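PDB 1A8Q: Non-heme chloroperoxidase CPO-A1 from Streptomyces aureofaciens, which probably acts as a cofactor-free chlorinating enzyme in 7-chlorotetracycline biosynthesis, and is also able to brominate. Local coordinates for residues A[74-77]-A[78-82]; A[225-228]-A[229-232]. All blocks are in the same frame, centred on the assembly; numbering follows the deposited sequence.

Interaction 1 of 2, residues A[74-77]-A[78-82]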
ATOM      1  N   ASP A  74      12.982   1.600  -6.733  1.00  8.50           N
ATOM      2  CA  ASP A  74      13.675   1.714  -7.988  1.00  9.57           C
ATOM      3  C   ASP A  74      12.826   1.071  -9.097  1.00 10.03           C
ATOM      4  O   ASP A  74      12.884   1.494 -10.245  1.00 11.09           O
ATOM      5  CB  ASP A  74      15.089   1.129  -7.999  1.00 11.85           C
ATOM      6  CG  ASP A  74      16.048   1.899  -7.098  1.00 12.73           C
ATOM      7  OD1 ASP A  74      15.730   2.976  -6.610  1.00 14.05           O
ATOM      8  OD2 ASP A  74      17.171   1.358  -6.846  1.00 15.68           O
ATOM      9  N   ASP A  75      12.135  -0.028  -8.749  1.00 10.58           N
ATOM     10  CA  ASP A  75      11.211  -0.613  -9.731  1.00 10.00           C
ATOM     11  C   ASP A  75      10.111   0.402 -10.051  1.00 10.02           C
ATOM     12  O   ASP A  75       9.817   0.558 -11.243  1.00 10.57           O
ATOM     13  CB  ASP A  75      10.582  -1.895  -9.188  1.00 10.51           C
ATOM     14  CG  ASP A  75      11.558  -3.068  -9.109  1.00 11.49           C
ATOM     15  OD1 ASP A  75      12.685  -3.035  -9.602  1.00 11.00           O
ATOM     16  OD2 ASP A  75      11.109  -4.091  -8.526  1.00 11.47           O
ATOM     17  N   LEU A  76       9.590   1.106  -9.066  1.00 10.14           N
ATOM     18  CA  LEU A  76       8.586   2.153  -9.307  1.00 10.12           C
ATOM     19  C   LEU A  76       9.196   3.254 -10.165  1.00 10.46           C
ATOM     20  O   LEU A  76       8.596   3.701 -11.156  1.00  9.92           O
ATOM     21  CB  LEU A  76       8.042   2.661  -7.965  1.00 10.04           C
ATOM     22  CG  LEU A  76       7.083   3.866  -8.048  1.00 10.81           C
ATOM     23  CD1 LEU A  76       5.814   3.414  -8.771  1.00 12.14           C
ATOM     24  CD2 LEU A  76       6.745   4.393  -6.664  1.00 10.76           C
ATOM     25  N   ASN A  77      10.456   3.634  -9.878  1.00 10.49           N
ATOM     26  CA  ASN A  77      11.126   4.637 -10.716  1.00 11.02           C
ATOM     27  C   ASN A  77      11.225   4.202 -12.164  1.00 13.56           C
ATOM     28  O   ASN A  77      11.037   4.997 -13.098  1.00 13.33           O
ATOM     29  CB  ASN A  77      12.516   4.978 -10.156  1.00 12.95           C
ATOM     30  CG  ASN A  77      13.251   5.977 -11.039  1.00 14.15           C
ATOM     31  OD1 ASN A  77      14.295   5.704 -11.634  1.00 20.43           O
ATOM     32  ND2 ASN A  77      12.679   7.146 -11.154  1.00 16.18           N
ATOM     33  N   ASP A  78      11.524   2.917 -12.400  1.00 12.49           N
ATOM     34  CA  ASP A  78      11.633   2.422 -13.779  1.00 12.25           C
ATOM     35  C   ASP A  78      10.286   2.523 -14.495  1.00 12.12           C
ATOM     36  O   ASP A  78      10.281   2.880 -15.671  1.00 13.14           O
ATOM     37  CB  ASP A  78      12.140   0.973 -13.843  1.00 12.99           C
ATOM     38  CG  ASP A  78      13.627   0.838 -13.548  1.00 15.28           C
ATOM     39  OD1 ASP A  78      14.368   1.853 -13.615  1.00 15.17           O
ATOM     40  OD2 ASP A  78      14.047  -0.284 -13.232  1.00 14.82           O
ATOM     41  N   LEU A  79       9.184   2.259 -13.808  1.00 12.55           N
ATOM     42  CA  LEU A  79       7.858   2.320 -14.426  1.00 12.10           C
ATOM     43  C   LEU A  79       7.498   3.765 -14.761  1.00 12.96           C
ATOM     44  O   LEU A  79       7.054   4.064 -15.866  1.00 12.36           O
ATOM     45  CB  LEU A  79       6.828   1.735 -13.444  1.00 12.80           C
ATOM     46  CG  LEU A  79       5.362   1.812 -13.900  1.00 14.96           C
ATOM     47  CD1 LEU A  79       5.083   0.828 -15.012  1.00 16.08           C
ATOM     48  CD2 LEU A  79       4.452   1.541 -12.703  1.00 16.94           C
ATOM     49  N   LEU A  80       7.760   4.687 -13.837  1.00 12.64           N
ATOM     50  CA  LEU A  80       7.440   6.103 -14.087  1.00 14.87           C
ATOM     51  C   LEU A  80       8.321   6.679 -15.181  1.00 14.34           C
ATOM     52  O   LEU A  80       7.858   7.478 -15.996  1.00 15.45           O
ATOM     53  CB  LEU A  80       7.636   6.914 -12.807  1.00 15.84           C
ATOM     54  CG  LEU A  80       6.745   6.579 -11.608  1.00 19.13           C
ATOM     55  CD1 LEU A  80       6.987   7.608 -10.495  1.00 20.02           C
ATOM     56  CD2 LEU A  80       5.265   6.510 -11.912  1.00 20.26           C
ATOM     57  N   THR A  81       9.577   6.245 -15.249  1.00 13.91           N
ATOM     58  CA  THR A  81      10.484   6.718 -16.284  1.00 15.56           C
ATOM     59  C   THR A  81      10.175   6.138 -17.656  1.00 17.06           C
ATOM     60  O   THR A  81      10.184   6.861 -18.665  1.00 17.38           O
ATOM     61  CB  THR A  81      11.944   6.349 -15.898  1.00 16.58           C
ATOM     62  OG1 THR A  81      12.214   7.000 -14.638  1.00 17.22           O
ATOM     63  CG2 THR A  81      12.899   6.837 -16.972  1.00 18.34           C
ATOM     64  N   ASP A  82       9.880   4.837 -17.720  1.00 16.72           N
ATOM     65  CA  ASP A  82       9.555   4.183 -18.989  1.00 18.07           C
ATOM     66  C   ASP A  82       8.330   4.829 -19.631  1.00 17.70           C
ATOM     67  O   ASP A  82       8.263   4.985 -20.854  1.00 17.98           O
ATOM     68  CB  ASP A  82       9.241   2.702 -18.746  1.00 22.01           C
ATOM     69  CG  ASP A  82       8.883   1.880 -19.966  1.00 27.30           C
ATOM     70  OD1 ASP A  82       9.462   2.086 -21.057  1.00 29.79           O
ATOM     71  OD2 ASP A  82       8.076   0.931 -19.860  1.00 29.97           O
TER
HETATM   72  O   HOH W   1      15.090   2.773 -11.174  1.00 24.12           O
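Leu76 and Leu80 sit one turn apart on helix 69-82 and mark its packed face, where CD1 of Leu76 comes within 4.4 Å of CG of Leu80. The two reach each other from different starting points: Leu76 sends CG away from its backbone N (chi1 174°), while Leu80 keeps CG beside its own N. Behind them runs the straightest rung of this stretch, Leu80 N to Leu76 O at 3.0 Å, nearly along the C=O axis. Both leucines also touch helix 96-107, Leu76 at Glu99 and Leu80 at Tyr103, and Leu79 leans with Leu76 on His52 of the sheet.

The other side is polar and wetter. Thr81 turns back on the preceding turn: with OG1 beside its own backbone N (chi1 -60°), the hydroxyl gives its proton to Asn77 O at 2.8 Å. It comes from above the carbonyl plane, while Thr81 N, at 2.9 Å from the same Asn77 O, arrives from the opposite face. The amide of Asn77 lies across the threonine, ND2 being 3.5 Å from Thr81 OG1. One turn earlier, a water lies 2.7 Å from both Asp74 O and Asp78 OD1, placed to link them, though it has other acceptors in reach as well.

Three of the aspartates here, Asp74, Asp75 and Asp78, lie within two turns, and Asp75 OD1 is 4.8 Å from Asp78 OD2. Arg6 answers both with salt bridges, Arg55 takes the other oxygen of Asp75, and Asp74 is held by Arg106 and His107. The like charges are thus probably offset by cations that tie the helix to its surroundings.

Interaction 2 of 2, residues A[225-228]-A[229-232]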
ATOM      1  N   VAL A 225      -4.129  -4.246  11.707  1.00 11.31           N
ATOM      2  CA  VAL A 225      -2.886  -4.664  11.050  1.00 10.57           C
ATOM      3  C   VAL A 225      -1.815  -3.581  11.226  1.00 12.08           C
ATOM      4  O   VAL A 225      -0.663  -3.877  11.601  1.00 12.20           O
ATOM      5  CB  VAL A 225      -3.106  -4.931   9.551  1.00 12.20           C
ATOM      6  CG1 VAL A 225      -1.840  -5.384   8.824  1.00 13.16           C
ATOM      7  CG2 VAL A 225      -4.186  -6.010   9.336  1.00 12.76           C
ATOM      8  N   VAL A 226      -2.175  -2.329  10.943  1.00 10.08           N
ATOM      9  CA  VAL A 226      -1.261  -1.188  10.999  1.00 10.40           C
ATOM     10  C   VAL A 226      -1.869  -0.185  11.975  1.00 12.91           C
ATOM     11  O   VAL A 226      -2.824   0.494  11.659  1.00 11.83           O
ATOM     12  CB  VAL A 226      -1.056  -0.595   9.603  1.00  9.27           C
ATOM     13  CG1 VAL A 226      -0.147   0.637   9.622  1.00 10.75           C
ATOM     14  CG2 VAL A 226      -0.434  -1.645   8.652  1.00  9.38           C
ATOM     15  N   PRO A 227      -1.348  -0.103  13.191  1.00 13.75           N
ATOM     16  CA  PRO A 227      -2.011   0.665  14.244  1.00 13.67           C
ATOM     17  C   PRO A 227      -1.965   2.156  13.987  1.00 12.70           C
ATOM     18  O   PRO A 227      -0.898   2.707  13.777  1.00 14.68           O
ATOM     19  CB  PRO A 227      -1.260   0.289  15.519  1.00 15.81           C
ATOM     20  CG  PRO A 227       0.074  -0.177  15.028  1.00 17.81           C
ATOM     21  CD  PRO A 227      -0.241  -0.929  13.742  1.00 15.53           C
ATOM     22  N   ILE A 228      -3.165   2.771  14.023  1.00 12.18           N
ATOM     23  CA  ILE A 228      -3.222   4.186  13.686  1.00 12.40           C
ATOM     24  C   ILE A 228      -2.323   5.050  14.539  1.00 12.92           C
ATOM     25  O   ILE A 228      -1.693   5.937  13.964  1.00 12.57           O
ATOM     26  CB  ILE A 228      -4.687   4.683  13.724  1.00 12.40           C
ATOM     27  CG1 ILE A 228      -4.781   6.097  13.177  1.00 13.05           C
ATOM     28  CG2 ILE A 228      -5.314   4.570  15.109  1.00 13.70           C
ATOM     29  CD1 ILE A 228      -6.228   6.553  12.980  1.00 14.16           C
ATOM     30  N   ASP A 229      -2.297   4.835  15.843  1.00 13.63           N
ATOM     31  CA  ASP A 229      -1.482   5.771  16.658  1.00 15.96           C
ATOM     32  C   ASP A 229       0.000   5.767  16.391  1.00 16.57           C
ATOM     33  O   ASP A 229       0.738   6.751  16.651  1.00 16.94           O
ATOM     34  CB  ASP A 229      -1.750   5.431  18.136  1.00 18.16           C
ATOM     35  CG  ASP A 229      -3.178   5.782  18.511  1.00 22.58           C
ATOM     36  OD1 ASP A 229      -3.791   6.710  17.939  1.00 24.27           O
ATOM     37  OD2 ASP A 229      -3.696   5.080  19.393  1.00 25.87           O
ATOM     38  N   ALA A 230       0.567   4.647  15.961  1.00 14.69           N
ATOM     39  CA  ALA A 230       1.993   4.563  15.692  1.00 13.90           C
ATOM     40  C   ALA A 230       2.336   5.036  14.298  1.00 11.85           C
ATOM     41  O   ALA A 230       3.491   5.259  13.988  1.00 13.03           O
ATOM     42  CB  ALA A 230       2.488   3.120  15.843  1.00 15.66           C
ATOM     43  N   THR A 231       1.359   4.996  13.367  1.00 10.45           N
ATOM     44  CA  THR A 231       1.697   5.251  11.958  1.00  9.59           C
ATOM     45  C   THR A 231       0.977   6.480  11.433  1.00 11.92           C
ATOM     46  O   THR A 231       1.491   7.586  11.524  1.00 12.11           O
ATOM     47  CB  THR A 231       1.311   3.985  11.127  1.00 11.33           C
ATOM     48  OG1 THR A 231      -0.081   3.724  11.343  1.00 10.83           O
ATOM     49  CG2 THR A 231       2.146   2.820  11.670  1.00  9.37           C
ATOM     50  N   GLY A 232      -0.227   6.392  10.877  1.00 11.68           N
ATOM     51  CA  GLY A 232      -0.948   7.534  10.339  1.00 12.30           C
ATOM     52  C   GLY A 232      -0.979   8.796  11.207  1.00 13.06           C
ATOM     53  O   GLY A 232      -0.776   9.883  10.659  1.00 12.93           O
TER
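Asp229 follows directly on Ile228, and its carboxylate lies obliquely across that side chain, OD1 3.9 Å from Ile228 CG2. CG stands beside the aspartate's own backbone N (chi1 -68°), and OD1 goes on to a salt bridge with Arg233, in the first turn of the coming helix.

At Ala230 the chain bends back over the proline. The methyl group CB rests 4.2 Å from Pro227 CG, and Ala230 N makes a weak hydrogen bond to Pro227 O, 3.3 Å long.

Thr231 closes the turn. Its OG1 is placed between the backbone N and the carbonyl carbon (chi1 57°), from where the hydroxyl donates to Pro227 O at 2.8 Å, well above the carbonyl plane. Thr231 N points into the same turn, giving a hydrogen bond to Ile228 O at 3.2 Å and a weak one to Pro227 O. One proline carbonyl therefore collects a firm hydroxyl bond and two weak backbone ones. The threonine side chain also meets Val226 at about a right angle, with Val226 CG1 3.5 Å from Thr231 OG1 and 3.8 Å from Thr231 CG2.

With Gly232 the helix begins, Thr231 being its N-cap residue although its hydroxyl is spent on the turn behind.

The bend is the last part of the loop that leads from strand 215-220 to helix 232-238. Ile228 and Thr231 both touch His219 on that strand, while Val226 lies against catalytic His252. Val225 and Val226 both give their backbone N-H to OD1 of catalytic Asp223, so the turn follows closely on the acid of the triad.

Interaction 1 comes first along the chain, within helix 69-82, and interaction 2 follows much later, in the loop between strand 215-220 and helix 232-238. Their centres lie 28 Å apart on opposite sides of the middle of the chain, with about 18 Å between nearest atoms, so neither touches the other. What they share is the alpha/beta hydrolase fold and its central sheet: helix 69-82 packs near strands 2-4 and 48-52, toward one end of the strand order, while strand 215-220 is next to the last strand at the other end. Interaction 1 is internal to a helix that flanks the sheet, away from the triad, whereas interaction 2 borders Asp223 and His252.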